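Local coordinates for putative transcription regulator (Lactobacillus plantarum, PDB 3K69), which probably binds DNA as a dimeric transcription regulator, through a winged helix-turn-helix domain of the kind found in Rrf2-type regulators, at residues V51-Y57 with D81-L85; L72-D76 with T139-Q144. All coordinates share one frame. Residues are numbered along the deposited sequence.

In the fold
Two contacts around a winged helix-turn-helix domain illustrate how a small fold is closed at unlike places by unlike means. Contact 1, inside it, sets the end of helix 46-54 against helix 79-86 mainly through apolar side chains, with no hydrogen bond between its segments; contact 2 ties helix 140-148 to it, setting a 3-10 turn against that helix's start and adding a weak backbone bond to the packing. Both are partly buried, contact 1 closer to the middle of the chain. In each, buried leucines touch helix 9-22 (Leu52 and Leu82 in contact 1, Leu74 in contact 2), and they meet where Leu82 CD2 lies 3.9 Å from Met140 SE. Gly56 O to Leu72 CD1, at 3.2 Å, is a second touch.

Contact 1 of 2, residues V51-Y57 with D81-L85; sequences VLHKHGY and DLYDL. With DMS (dimethyl sulfoxide), chain C.
Leu85 is the bump that fills the hollow left by the end of helix 46-54. That helix ends in a Schellman motif: Tyr57 N bonds Leu52 O (3.0 Å), Gly56 N bonds His53 O (3.1 Å), and Gly56 takes positive phi (91°). The chain thus turns back, bringing Tyr57 (chi1 m) beside Leu52. Helix 79-86 presents Leu85 (chi1 t, chi2 p) to Val51, His55 and Tyr57; the CA atoms of Val51 and Leu85 are 8.3 Å apart. Leu85 CG meets Val51 CG1 at 3.9 Å, Leu85 CD2 meets Tyr57 CE1 at 3.5 Å, and Leu85 CD1 sits over the His55 ring face, 3.7 Å from its centroid, a CH-pi contact. That ring is held by His55 ND1 to Val51 O (2.8 Å). Leu82 CD1 touches Leu52 CD2 (3.7 Å) and Tyr57 CZ (4.0 Å), beside helix 9-22. Apart from this interface, Tyr83 OH gives a very short hydrogen bond to DMS O (2.4 Å), probably from the crystallisation liquor. With no hydrogen bond crossing, the contact rests on shape, apolar burial and the CH-pi contact.

Contact 2 of 2, residues L72-D76 with T139-Q144; sequences LALAD and TMADLQ
A short turn can seat itself on a helix start by offering a carbonyl, one leucine and a small alanine, as the segment 72-76 does here. It arrives extended through Leu72 and Ala73, then winds into a 3-10 turn over 74-76, closed by Asp76 N to Ala73 O (3.0 Å). Leu72 lies apart from the helix, and Leu72 O accepts a hydrogen bond from Arg25. Leu74 has the largest share of the contact. Its side chain (chi1 m, chi2 t) reaches along the helix: CB lies 3.7 Å from Met140 CB and 4.4 Å from Ala141 CB, and CD1 is 3.6 Å from Gln144 OE1, while Gln144 NE2 is hydrogen-bonded to Asp22. Leu74 O receives a weak hydrogen bond from Ala141 N (3.5 Å) and approaches Met140 CB to 3.4 Å. Ala75 follows one step on, its CA 4.8 Å from that of Ala141, much as Leu74 CA is 4.9 Å from Met140 CA. Ala75 CA and Ala141 CB are 3.7 Å apart, close because neither residue is bulky, and Ala75 O touches Thr139 CG2 at 3.3 Å.

On the helix side, Thr139 (chi1 p) both touches the turn and is the N-cap: Thr139 OG1 accepts weakly from Ala141 N (3.0 Å) and Asp142 N (3.4 Å), and Thr139 N gives a hydrogen bond to Asp142 OD2 (2.7 Å). Selenomethionine Met140 (chi1, chi2 and chi3 all m) dips between helices 9-22 and 79-86. Together these features make a capping-box helix start docked on the segment that follows the wing hairpin, joining helix 140-148 to the winged helix-turn-helix domain.

Contact 1 of 2, residues V51-Y57 with D81-L85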
loop_
_atom_site.group_PDB
_atom_site.type_symbol
_atom_site.label_atom_id
_atom_site.label_comp_id
_atom_site.label_asym_id
_atom_site.label_seq_id
_atom_site.Cartn_x
_atom_site.Cartn_y
_atom_site.Cartn_z
ATOM N N VAL A 51 11.404 -14.065 -13.504
ATOM C CA VAL A 51 11.117 -14.344 -12.078
ATOM C C VAL A 51 10.066 -15.477 -11.930
ATOM O O VAL A 51 10.199 -16.371 -11.087
ATOM C CB VAL A 51 10.690 -13.044 -11.321
ATOM C CG1 VAL A 51 10.233 -13.340 -9.900
ATOM C CG2 VAL A 51 11.842 -12.063 -11.268
ATOM N N LEU A 52 9.029 -15.454 -12.748
ATOM C CA LEU A 52 7.996 -16.490 -12.666
ATOM C C LEU A 52 8.569 -17.855 -13.076
ATOM O O LEU A 52 8.315 -18.860 -12.426
ATOM C CB LEU A 52 6.827 -16.124 -13.560
ATOM C CG LEU A 52 5.938 -14.978 -13.073
ATOM C CD1 LEU A 52 4.885 -14.707 -14.179
ATOM C CD2 LEU A 52 5.273 -15.303 -11.687
ATOM N N HIS A 53 9.324 -17.864 -14.175
ATOM C CA HIS A 53 10.074 -19.022 -14.607
ATOM C C HIS A 53 11.017 -19.574 -13.537
ATOM O O HIS A 53 10.942 -20.741 -13.240
ATOM C CB HIS A 53 10.876 -18.735 -15.854
ATOM C CG HIS A 53 11.596 -19.931 -16.381
ATOM N ND1 HIS A 53 10.999 -21.173 -16.482
ATOM C CD2 HIS A 53 12.856 -20.082 -16.839
ATOM C CE1 HIS A 53 11.881 -22.039 -16.954
ATOM N NE2 HIS A 53 12.999 -21.396 -17.211
ATOM N N LYS A 54 11.881 -18.742 -12.967
ATOM C CA LYS A 54 12.828 -19.187 -11.941
ATOM C C LYS A 54 12.163 -19.803 -10.720
ATOM O O LYS A 54 12.749 -20.642 -10.054
ATOM C CB LYS A 54 13.742 -18.029 -11.480
ATOM C CG LYS A 54 14.712 -17.600 -12.558
ATOM C CD LYS A 54 15.555 -16.369 -12.169
ATOM C CE LYS A 54 16.579 -16.093 -13.282
ATOM N NZ LYS A 54 17.663 -15.120 -12.918
ATOM N N HIS A 55 10.934 -19.385 -10.432
ATOM C CA HIS A 55 10.207 -19.860 -9.263
ATOM C C HIS A 55 9.151 -20.935 -9.549
ATOM O O HIS A 55 8.364 -21.255 -8.689
ATOM C CB HIS A 55 9.612 -18.672 -8.533
ATOM C CG HIS A 55 10.646 -17.823 -7.868
ATOM N ND1 HIS A 55 11.221 -16.737 -8.491
ATOM C CD2 HIS A 55 11.247 -17.931 -6.662
ATOM C CE1 HIS A 55 12.131 -16.207 -7.689
ATOM N NE2 HIS A 55 12.160 -16.908 -6.572
ATOM N N GLY A 56 9.168 -21.482 -10.751
ATOM C CA GLY A 56 8.407 -22.679 -11.070
ATOM C C GLY A 56 7.001 -22.472 -11.602
ATOM O O GLY A 56 6.298 -23.444 -11.768
ATOM N N TYR A 57 6.603 -21.228 -11.892
ATOM C CA TYR A 57 5.247 -20.945 -12.402
ATOM C C TYR A 57 5.057 -21.382 -13.840
ATOM O O TYR A 57 3.970 -21.808 -14.214
ATOM C CB TYR A 57 4.860 -19.452 -12.295
ATOM C CG TYR A 57 4.610 -18.996 -10.878
ATOM C CD1 TYR A 57 5.649 -18.578 -10.058
ATOM C CD2 TYR A 57 3.325 -18.948 -10.371
ATOM C CE1 TYR A 57 5.396 -18.154 -8.727
ATOM C CE2 TYR A 57 3.066 -18.556 -9.053
ATOM C CZ TYR A 57 4.114 -18.180 -8.228
ATOM O OH TYR A 57 3.828 -17.741 -6.958
ATOM N N ASP A 81 1.066 -15.553 -2.306
ATOM C CA ASP A 81 2.386 -15.983 -2.739
ATOM C C ASP A 81 2.807 -15.213 -3.989
ATOM O O ASP A 81 3.888 -14.682 -4.038
ATOM C CB ASP A 81 2.414 -17.490 -3.031
ATOM C CG ASP A 81 2.330 -18.337 -1.779
ATOM O OD1 ASP A 81 2.551 -17.778 -0.684
ATOM O OD2 ASP A 81 2.055 -19.557 -1.897
ATOM N N LEU A 82 1.945 -15.123 -4.977
ATOM C CA LEU A 82 2.276 -14.370 -6.197
ATOM C C LEU A 82 2.546 -12.878 -5.926
ATOM O O LEU A 82 3.548 -12.314 -6.413
ATOM C CB LEU A 82 1.154 -14.543 -7.234
ATOM C CG LEU A 82 1.435 -13.916 -8.600
ATOM C CD1 LEU A 82 2.727 -14.511 -9.192
ATOM C CD2 LEU A 82 0.168 -14.085 -9.553
ATOM N N TYR A 83 1.669 -12.258 -5.125
ATOM C CA TYR A 83 1.790 -10.837 -4.740
ATOM C C TYR A 83 3.144 -10.601 -4.034
ATOM O O TYR A 83 3.859 -9.658 -4.351
ATOM C CB TYR A 83 0.606 -10.375 -3.834
ATOM C CG TYR A 83 0.605 -8.879 -3.621
ATOM C CD1 TYR A 83 1.402 -8.289 -2.627
ATOM C CD2 TYR A 83 -0.125 -8.045 -4.462
ATOM C CE1 TYR A 83 1.463 -6.912 -2.481
ATOM C CE2 TYR A 83 -0.077 -6.630 -4.319
ATOM C CZ TYR A 83 0.731 -6.079 -3.332
ATOM O OH TYR A 83 0.797 -4.702 -3.159
ATOM N N ASP A 84 3.464 -11.473 -3.078
ATOM C CA ASP A 84 4.659 -11.337 -2.285
ATOM C C ASP A 84 5.905 -11.497 -3.150
ATOM O O ASP A 84 6.904 -10.787 -2.944
ATOM C CB ASP A 84 4.675 -12.311 -1.097
ATOM C CG ASP A 84 3.551 -12.065 -0.079
ATOM O OD1 ASP A 84 2.896 -10.976 -0.041
ATOM O OD2 ASP A 84 3.303 -13.022 0.687
ATOM N N LEU A 85 5.844 -12.391 -4.143
ATOM C CA LEU A 85 6.957 -12.556 -5.074
ATOM C C LEU A 85 7.146 -11.342 -5.975
ATOM O O LEU A 85 8.254 -10.858 -6.138
ATOM C CB LEU A 85 6.793 -13.841 -5.906
ATOM C CG LEU A 85 7.873 -14.211 -6.944
ATOM C CD1 LEU A 85 9.257 -14.463 -6.284
ATOM C CD2 LEU A 85 7.361 -15.411 -7.775
HETATM S S DMS C . -1.219 -3.134 -5.757
HETATM O O DMS C . -0.045 -2.860 -4.435
HETATM C C1 DMS C . -2.448 -1.825 -5.891
HETATM C C2 DMS C . -0.360 -2.872 -7.345
#

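Contact 2 of 2, residues L72-D76 with T139-Q144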
loop_
_atom_site.group_PDB
_atom_site.type_symbol
_atom_site.label_atom_id
_atom_site.label_comp_id
_atom_site.label_asym_id
_atom_site.label_seq_id
_atom_site.Cartn_x
_atom_site.Cartn_y
_atom_site.Cartn_z
ATOM N N LEU A 72 0.876 -25.916 -15.176
ATOM C CA LEU A 72 0.393 -26.125 -13.813
ATOM C C LEU A 72 -1.006 -25.489 -13.664
ATOM O O LEU A 72 -1.469 -24.756 -14.557
ATOM C CB LEU A 72 1.397 -25.579 -12.794
ATOM C CG LEU A 72 2.802 -26.229 -12.833
ATOM C CD1 LEU A 72 3.776 -25.343 -12.066
ATOM C CD2 LEU A 72 2.805 -27.643 -12.237
ATOM N N ALA A 73 -1.673 -25.804 -12.548
ATOM C CA ALA A 73 -3.048 -25.384 -12.300
ATOM C C ALA A 73 -3.072 -24.050 -11.593
ATOM O O ALA A 73 -2.359 -23.868 -10.592
ATOM C CB ALA A 73 -3.769 -26.421 -11.421
ATOM N N LEU A 74 -3.936 -23.146 -12.050
ATOM C CA LEU A 74 -4.229 -21.879 -11.362
ATOM C C LEU A 74 -4.685 -22.097 -9.915
ATOM O O LEU A 74 -4.383 -21.294 -9.043
ATOM C CB LEU A 74 -5.324 -21.095 -12.087
ATOM C CG LEU A 74 -5.154 -20.630 -13.548
ATOM C CD1 LEU A 74 -6.036 -19.383 -13.843
ATOM C CD2 LEU A 74 -3.732 -20.356 -13.942
ATOM N N ALA A 75 -5.394 -23.199 -9.653
ATOM C CA ALA A 75 -5.860 -23.494 -8.297
ATOM C C ALA A 75 -4.683 -23.709 -7.336
ATOM O O ALA A 75 -4.818 -23.491 -6.159
ATOM C CB ALA A 75 -6.856 -24.682 -8.273
ATOM N N ASP A 76 -3.512 -24.053 -7.859
ATOM C CA ASP A 76 -2.331 -24.290 -7.006
ATOM C C ASP A 76 -1.404 -23.091 -6.829
ATOM O O ASP A 76 -0.343 -23.210 -6.218
ATOM C CB ASP A 76 -1.549 -25.502 -7.543
ATOM C CG ASP A 76 -2.412 -26.775 -7.558
ATOM O OD1 ASP A 76 -3.053 -27.042 -6.533
ATOM O OD2 ASP A 76 -2.442 -27.502 -8.564
ATOM N N THR A 139 -6.648 -17.876 -4.655
ATOM C CA THR A 139 -5.765 -18.428 -5.670
ATOM C C THR A 139 -6.035 -17.751 -6.986
ATOM O O THR A 139 -6.983 -17.003 -7.132
ATOM C CB THR A 139 -5.936 -19.958 -5.892
ATOM O OG1 THR A 139 -7.171 -20.213 -6.563
ATOM C CG2 THR A 139 -5.853 -20.750 -4.586
HETATM N N MSE A 140 -5.184 -18.066 -7.956
HETATM C CA MSE A 140 -5.393 -17.634 -9.324
HETATM C C MSE A 140 -6.698 -18.173 -9.910
HETATM O O MSE A 140 -7.228 -17.546 -10.822
HETATM C CB MSE A 140 -4.204 -18.060 -10.222
HETATM C CG MSE A 140 -2.971 -17.159 -10.136
HETATM SE SE MSE A 140 -3.288 -15.307 -10.738
HETATM C CE MSE A 140 -3.758 -15.692 -12.665
ATOM N N ALA A 141 -7.204 -19.323 -9.417
ATOM C CA ALA A 141 -8.490 -19.838 -9.859
ATOM C C ALA A 141 -9.620 -18.917 -9.383
ATOM O O ALA A 141 -10.577 -18.721 -10.081
ATOM C CB ALA A 141 -8.717 -21.304 -9.344
ATOM N N ASP A 142 -9.512 -18.379 -8.167
ATOM C CA ASP A 142 -10.461 -17.351 -7.682
ATOM C C ASP A 142 -10.389 -16.119 -8.573
ATOM O O ASP A 142 -11.400 -15.507 -8.870
ATOM C CB ASP A 142 -10.146 -16.953 -6.240
ATOM C CG ASP A 142 -10.281 -18.117 -5.262
ATOM O OD1 ASP A 142 -11.357 -18.719 -5.234
ATOM O OD2 ASP A 142 -9.321 -18.437 -4.525
ATOM N N LEU A 143 -9.182 -15.736 -9.000
ATOM C CA LEU A 143 -9.043 -14.532 -9.801
ATOM C C LEU A 143 -9.660 -14.752 -11.167
ATOM O O LEU A 143 -10.376 -13.906 -11.666
ATOM C CB LEU A 143 -7.589 -14.049 -9.897
ATOM C CG LEU A 143 -7.343 -12.646 -10.506
ATOM C CD1 LEU A 143 -6.092 -12.012 -9.902
ATOM C CD2 LEU A 143 -7.253 -12.676 -12.037
ATOM N N GLN A 144 -9.400 -15.896 -11.755
ATOM C CA GLN A 144 -10.053 -16.272 -13.005
ATOM C C GLN A 144 -11.566 -16.358 -12.904
ATOM O O GLN A 144 -12.275 -15.936 -13.836
ATOM C CB GLN A 144 -9.498 -17.579 -13.511
ATOM C CG GLN A 144 -10.096 -17.971 -14.859
ATOM C CD GLN A 144 -9.304 -19.082 -15.478
ATOM O OE1 GLN A 144 -9.324 -20.178 -14.964
ATOM N NE2 GLN A 144 -8.577 -18.798 -16.547
#